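Local coordinates for ferritin (Mycoplasma penetrans, PDB 7DIE), which forms a 24-subunit shell that binds ferric iron and probably oxidises and stores iron, as ferritins do, at residues Tyr20-Ala34 against Phe49-Met61. Numbering follows the deposited sequence. Where two conformers were deposited one is given.
Sequences YNVELCAANLYFHLA and FVKMGSDKQSAHM. With FE (Fe (III) ion), chain G.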
loop_
_atom_site.group_PDB
_atom_site.type_symbol
_atom_site.label_atom_id
_atom_site.label_comp_id
_atom_site.label_asym_id
_atom_site.label_seq_id
_atom_site.Cartn_x
_atom_site.Cartn_y
_atom_site.Cartn_z
ATOM N N TYR A 20 -10.325 -44.908 -21.855
ATOM C CA TYR A 20 -9.084 -44.532 -21.168
ATOM C C TYR A 20 -7.873 -45.093 -21.904
ATOM O O TYR A 20 -6.880 -44.385 -22.137
ATOM C CB TYR A 20 -9.111 -45.021 -19.714
ATOM C CG TYR A 20 -7.883 -44.614 -18.891
ATOM C CD1 TYR A 20 -6.675 -45.274 -19.038
ATOM C CD2 TYR A 20 -7.961 -43.597 -17.949
ATOM C CE1 TYR A 20 -5.555 -44.914 -18.298
ATOM C CE2 TYR A 20 -6.847 -43.234 -17.179
ATOM C CZ TYR A 20 -5.646 -43.902 -17.361
ATOM O OH TYR A 20 -4.516 -43.562 -16.626
ATOM N N ASN A 21 -7.932 -46.377 -22.280
ATOM C CA ASN A 21 -6.810 -46.972 -23.005
ATOM C C ASN A 21 -6.578 -46.281 -24.342
ATOM O O ASN A 21 -5.441 -46.206 -24.807
ATOM C CB ASN A 21 -7.047 -48.476 -23.219
ATOM C CG ASN A 21 -6.789 -49.293 -21.968
ATOM O OD1 ASN A 21 -5.674 -49.768 -21.748
ATOM N ND2 ASN A 21 -7.810 -49.442 -21.128
ATOM N N VAL A 22 -7.641 -45.798 -24.990
ATOM C CA VAL A 22 -7.469 -45.121 -26.274
ATOM C C VAL A 22 -6.821 -43.753 -26.080
ATOM O O VAL A 22 -5.950 -43.345 -26.868
ATOM C CB VAL A 22 -8.818 -45.018 -27.007
ATOM C CG1 VAL A 22 -8.688 -44.130 -28.248
ATOM C CG2 VAL A 22 -9.317 -46.424 -27.396
ATOM N N GLU A 23 -7.221 -43.018 -25.033
ATOM C CA GLU A 23 -6.541 -41.744 -24.750
ATOM C C GLU A 23 -5.079 -41.966 -24.369
ATOM O O GLU A 23 -4.200 -41.172 -24.736
ATOM C CB GLU A 23 -7.259 -40.989 -23.628
ATOM C CG GLU A 23 -8.741 -40.682 -23.908
ATOM C CD GLU A 23 -8.941 -39.364 -24.648
ATOM O OE1 GLU A 23 -7.968 -38.850 -25.256
ATOM O OE2 GLU A 23 -10.076 -38.840 -24.613
ATOM N N LEU A 24 -4.802 -43.028 -23.609
ATOM C CA LEU A 24 -3.423 -43.355 -23.257
ATOM C C LEU A 24 -2.647 -43.827 -24.476
ATOM O O LEU A 24 -1.448 -43.558 -24.603
ATOM C CB LEU A 24 -3.406 -44.430 -22.157
ATOM C CG LEU A 24 -2.042 -44.989 -21.733
ATOM C CD1 LEU A 24 -1.102 -43.856 -21.296
ATOM C CD2 LEU A 24 -2.226 -46.039 -20.605
ATOM N N CYS A 25 -3.307 -44.543 -25.386
ATOM C CA CYS A 25 -2.615 -44.934 -26.606
ATOM C C CYS A 25 -2.169 -43.692 -27.367
ATOM O O CYS A 25 -1.027 -43.615 -27.847
ATOM C CB CYS A 25 -3.533 -45.821 -27.462
ATOM S SG CYS A 25 -2.757 -46.423 -28.977
ATOM N N ALA A 26 -3.036 -42.676 -27.415
ATOM C CA ALA A 26 -2.697 -41.408 -28.051
ATOM C C ALA A 26 -1.539 -40.735 -27.334
ATOM O O ALA A 26 -0.588 -40.276 -27.974
ATOM C CB ALA A 26 -3.921 -40.487 -28.080
ATOM N N ALA A 27 -1.604 -40.666 -25.999
ATOM C CA ALA A 27 -0.506 -40.080 -25.226
ATOM C C ALA A 27 0.801 -40.795 -25.522
ATOM O O ALA A 27 1.824 -40.155 -25.803
ATOM C CB ALA A 27 -0.812 -40.149 -23.723
ATOM N N ASN A 28 0.778 -42.131 -25.448
ATOM C CA ASN A 28 1.960 -42.937 -25.736
ATOM C C ASN A 28 2.490 -42.672 -27.133
ATOM O O ASN A 28 3.704 -42.566 -27.331
ATOM C CB ASN A 28 1.631 -44.426 -25.567
ATOM C CG ASN A 28 1.560 -44.833 -24.109
ATOM O OD1 ASN A 28 2.169 -44.184 -23.260
ATOM N ND2 ASN A 28 0.832 -45.918 -23.809
ATOM N N LEU A 29 1.600 -42.595 -28.122
ATOM C CA LEU A 29 2.043 -42.282 -29.479
ATOM C C LEU A 29 2.660 -40.891 -29.548
ATOM O O LEU A 29 3.724 -40.698 -30.162
ATOM C CB LEU A 29 0.876 -42.411 -30.469
ATOM C CG LEU A 29 1.297 -42.006 -31.890
ATOM C CD1 LEU A 29 2.312 -43.002 -32.482
ATOM C CD2 LEU A 29 0.102 -41.831 -32.816
ATOM N N TYR A 30 2.031 -39.906 -28.896
ATOM C CA TYR A 30 2.527 -38.531 -29.003
ATOM C C TYR A 30 3.897 -38.375 -28.348
ATOM O O TYR A 30 4.752 -37.633 -28.854
ATOM C CB TYR A 30 1.510 -37.540 -28.402
ATOM C CG TYR A 30 0.178 -37.558 -29.130
ATOM C CD1 TYR A 30 0.097 -38.021 -30.443
ATOM C CD2 TYR A 30 -1.008 -37.151 -28.502
ATOM C CE1 TYR A 30 -1.126 -38.068 -31.124
ATOM C CE2 TYR A 30 -2.238 -37.192 -29.175
ATOM C CZ TYR A 30 -2.282 -37.660 -30.492
ATOM O OH TYR A 30 -3.472 -37.725 -31.187
ATOM N N PHE A 31 4.141 -39.058 -27.229
ATOM C CA PHE A 31 5.480 -38.970 -26.651
ATOM C C PHE A 31 6.505 -39.641 -27.558
ATOM O O PHE A 31 7.636 -39.160 -27.689
ATOM C CB PHE A 31 5.490 -39.576 -25.242
ATOM C CG PHE A 31 4.728 -38.752 -24.232
ATOM C CD1 PHE A 31 5.030 -37.407 -24.048
ATOM C CD2 PHE A 31 3.698 -39.312 -23.493
ATOM C CE1 PHE A 31 4.334 -36.631 -23.123
ATOM C CE2 PHE A 31 2.988 -38.550 -22.574
ATOM C CZ PHE A 31 3.313 -37.198 -22.387
ATOM N N HIS A 32 6.136 -40.762 -28.189
ATOM C CA HIS A 32 7.002 -41.355 -29.207
ATOM C C HIS A 32 7.255 -40.371 -30.348
ATOM O O HIS A 32 8.410 -40.119 -30.733
ATOM C CB HIS A 32 6.370 -42.653 -29.732
ATOM C CG HIS A 32 7.061 -43.222 -30.933
ATOM N ND1 HIS A 32 8.327 -43.775 -30.880
ATOM C CD2 HIS A 32 6.664 -43.317 -32.224
ATOM C CE1 HIS A 32 8.677 -44.181 -32.089
ATOM N NE2 HIS A 32 7.682 -43.927 -32.919
ATOM N N LEU A 33 6.182 -39.785 -30.883
ATOM C CA LEU A 33 6.302 -38.855 -32.003
ATOM C C LEU A 33 7.081 -37.604 -31.618
ATOM O O LEU A 33 7.706 -36.975 -32.479
ATOM C CB LEU A 33 4.911 -38.489 -32.513
ATOM C CG LEU A 33 4.152 -39.641 -33.188
ATOM C CD1 LEU A 33 2.882 -39.128 -33.861
ATOM C CD2 LEU A 33 5.039 -40.390 -34.183
ATOM N N ALA A 34 7.053 -37.215 -30.342
ATOM C CA ALA A 34 7.905 -36.108 -29.911
ATOM C C ALA A 34 9.378 -36.439 -30.139
ATOM O O ALA A 34 10.127 -35.628 -30.684
ATOM C CB ALA A 34 7.640 -35.773 -28.442
ATOM N N PHE A 49 4.046 -32.153 -29.522
ATOM C CA PHE A 49 3.605 -33.498 -29.174
ATOM C C PHE A 49 3.720 -33.741 -27.680
ATOM O O PHE A 49 2.881 -34.436 -27.098
ATOM C CB PHE A 49 4.388 -34.536 -29.971
ATOM C CG PHE A 49 3.832 -34.753 -31.341
ATOM C CD1 PHE A 49 2.524 -35.207 -31.507
ATOM C CD2 PHE A 49 4.588 -34.463 -32.467
ATOM C CE1 PHE A 49 1.995 -35.385 -32.781
ATOM C CE2 PHE A 49 4.068 -34.645 -33.748
ATOM C CZ PHE A 49 2.768 -35.104 -33.903
ATOM N N VAL A 50 4.736 -33.169 -27.030
ATOM C CA VAL A 50 4.807 -33.309 -25.576
ATOM C C VAL A 50 3.591 -32.658 -24.930
ATOM O O VAL A 50 3.005 -33.196 -23.981
ATOM C CB VAL A 50 6.121 -32.716 -25.031
ATOM C CG1 VAL A 50 6.065 -32.673 -23.509
ATOM C CG2 VAL A 50 7.310 -33.560 -25.480
ATOM N N LYS A 51 3.200 -31.486 -25.433
ATOM C CA LYS A 51 2.025 -30.809 -24.896
ATOM C C LYS A 51 0.771 -31.647 -25.102
ATOM O O LYS A 51 -0.048 -31.785 -24.185
ATOM C CB LYS A 51 1.868 -29.443 -25.550
ATOM C CG LYS A 51 0.614 -28.672 -25.097
ATOM C CD LYS A 51 0.375 -27.444 -25.970
ATOM C CE LYS A 51 -1.035 -26.877 -25.768
ATOM N NZ LYS A 51 -1.246 -25.567 -26.482
ATOM N N MET A 52 0.615 -32.234 -26.292
ATOM C CA MET A 52 -0.578 -33.036 -26.564
ATOM C C MET A 52 -0.632 -34.259 -25.655
ATOM O O MET A 52 -1.684 -34.582 -25.093
ATOM C CB MET A 52 -0.612 -33.468 -28.037
ATOM C CG MET A 52 -0.755 -32.340 -29.052
ATOM S SD MET A 52 -2.234 -31.346 -28.842
ATOM C CE MET A 52 -3.528 -32.518 -29.236
ATOM N N GLY A 53 0.495 -34.964 -25.511
ATOM C CA GLY A 53 0.509 -36.133 -24.646
ATOM C C GLY A 53 0.285 -35.774 -23.188
ATOM O O GLY A 53 -0.421 -36.485 -22.465
ATOM N N SER A 54 0.886 -34.669 -22.733
ATOM C CA SER A 54 0.668 -34.248 -21.350
ATOM C C SER A 54 -0.791 -33.880 -21.118
ATOM O O SER A 54 -1.346 -34.167 -20.049
ATOM C CB SER A 54 1.583 -33.074 -20.999
ATOM O OG SER A 54 2.939 -33.459 -21.175
ATOM N N ASP A 55 -1.432 -33.238 -22.101
ATOM C CA ASP A 55 -2.845 -32.899 -21.959
ATOM C C ASP A 55 -3.711 -34.152 -21.872
ATOM O O ASP A 55 -4.662 -34.210 -21.079
ATOM C CB ASP A 55 -3.312 -32.022 -23.127
ATOM C CG ASP A 55 -4.828 -31.890 -23.180
ATOM O OD1 ASP A 55 -5.381 -31.243 -22.271
ATOM O OD2 ASP A 55 -5.468 -32.439 -24.109
ATOM N N LYS A 56 -3.407 -35.169 -22.682
ATOM C CA LYS A 56 -4.159 -36.420 -22.555
ATOM C C LYS A 56 -4.070 -36.955 -21.130
ATOM O O LYS A 56 -5.065 -37.425 -20.569
ATOM C CB LYS A 56 -3.647 -37.477 -23.541
ATOM C CG LYS A 56 -3.891 -37.152 -25.022
ATOM C CD LYS A 56 -5.373 -36.876 -25.303
ATOM C CE LYS A 56 -5.669 -36.759 -26.816
ATOM N NZ LYS A 56 -7.147 -36.571 -27.071
ATOM N N GLN A 57 -2.886 -36.877 -20.516
ATOM C CA GLN A 57 -2.749 -37.352 -19.136
ATOM C C GLN A 57 -3.540 -36.478 -18.171
ATOM O O GLN A 57 -4.320 -36.975 -17.354
ATOM C CB GLN A 57 -1.284 -37.364 -18.714
ATOM C CG GLN A 57 -0.353 -38.249 -19.535
ATOM C CD GLN A 57 1.100 -37.952 -19.210
ATOM O OE1 GLN A 57 1.451 -36.807 -18.940
ATOM N NE2 GLN A 57 1.940 -38.980 -19.201
ATOM N N SER A 58 -3.316 -35.168 -18.221
ATOM C CA SER A 58 -3.794 -34.308 -17.150
ATOM C C SER A 58 -5.260 -33.943 -17.292
ATOM O O SER A 58 -5.904 -33.594 -16.292
ATOM C CB SER A 58 -2.945 -33.032 -17.102
ATOM O OG SER A 58 -3.214 -32.242 -18.245
ATOM N N ALA A 59 -5.808 -33.999 -18.498
ATOM C CA ALA A 59 -7.187 -33.578 -18.709
ATOM C C ALA A 59 -8.117 -34.723 -19.090
ATOM O O ALA A 59 -9.261 -34.737 -18.649
ATOM C CB ALA A 59 -7.253 -32.499 -19.793
ATOM N N HIS A 60 -7.652 -35.695 -19.879
ATOM C CA HIS A 60 -8.543 -36.764 -20.348
ATOM C C HIS A 60 -8.505 -37.967 -19.415
ATOM O O HIS A 60 -9.516 -38.316 -18.800
ATOM C CB HIS A 60 -8.156 -37.183 -21.769
ATOM C CG HIS A 60 -8.337 -36.091 -22.778
ATOM N ND1 HIS A 60 -9.262 -36.165 -23.797
ATOM C CD2 HIS A 60 -7.725 -34.890 -22.911
ATOM C CE1 HIS A 60 -9.200 -35.064 -24.527
ATOM N NE2 HIS A 60 -8.286 -34.266 -24.003
ATOM N N MET A 61 -7.333 -38.594 -19.292
ATOM C CA MET A 61 -7.206 -39.770 -18.434
ATOM C C MET A 61 -7.598 -39.451 -16.993
ATOM O O MET A 61 -8.217 -40.274 -16.318
ATOM C CB MET A 61 -5.773 -40.299 -18.513
ATOM C CG MET A 61 -5.429 -40.843 -19.887
ATOM S SD MET A 61 -3.680 -40.793 -20.336
ATOM C CE MET A 61 -2.978 -41.578 -18.921
HETATM FE FE FE G . -7.598 -32.226 -24.933
HETATM O O HOH W 1 -7.836 -30.899 -22.969
#
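Glu23 leaves its helix with CG beside the backbone N (chi1 -58°) and bends again at chi2 (-88°), which swings its carboxylate across to Lys56 and His60. A like bend at chi2 of Lys56, with the rest of the chain extended, carries NZ to Glu23 OE1 at 3.0 Å on the syn lone pair, a salt bridge. His60 ND1 donates a hydrogen bond to Glu23 OE2 at 2.9 Å, coming from above the carboxylate plane through a bent N-H...O angle. Lys56 CD lies over the centre of one imidazole face.

Further along, the axes of the two nearly antiparallel segments (160°) come within 7.9 Å; the CA atoms of Ala27 and Gly53 are 4.1 Å apart. Phe31 drops its ring among Val50, Gly53, Ser54 and Gln57 as a knob into a hole; CA of Gly53 makes a CH-pi contact with its face, 4.2 Å from the centroid. The side chain of Tyr30 is a second knob, seated among Phe49, Met52, Gly53 and Lys56, while Leu33 CB sits squarely over the Phe49 ring, 3.9 Å from its centroid. At the Tyr20 end, Met61 CG lies over one face of the tyrosine ring, toward its rim, in a CH-pi contact, and CE approaches Leu24 CD1. This is the pairing of helices 10-39 and 43-70 in the ferritin four-helix bundle.

His60 NE2 and Asp55 OD2 bind the iron, together with a water, Asp134 and Asp138. Glu23 OE2 is also bonded to His19, and Lys56 to Glu102, which takes the Tyr30 hydroxyl as well. Because it bonds His60, Glu23 acts as a second-shell residue for this iron: its bond to ND1 orients the imidazole with NE2 toward the metal and would probably make that nitrogen a stronger donor to iron.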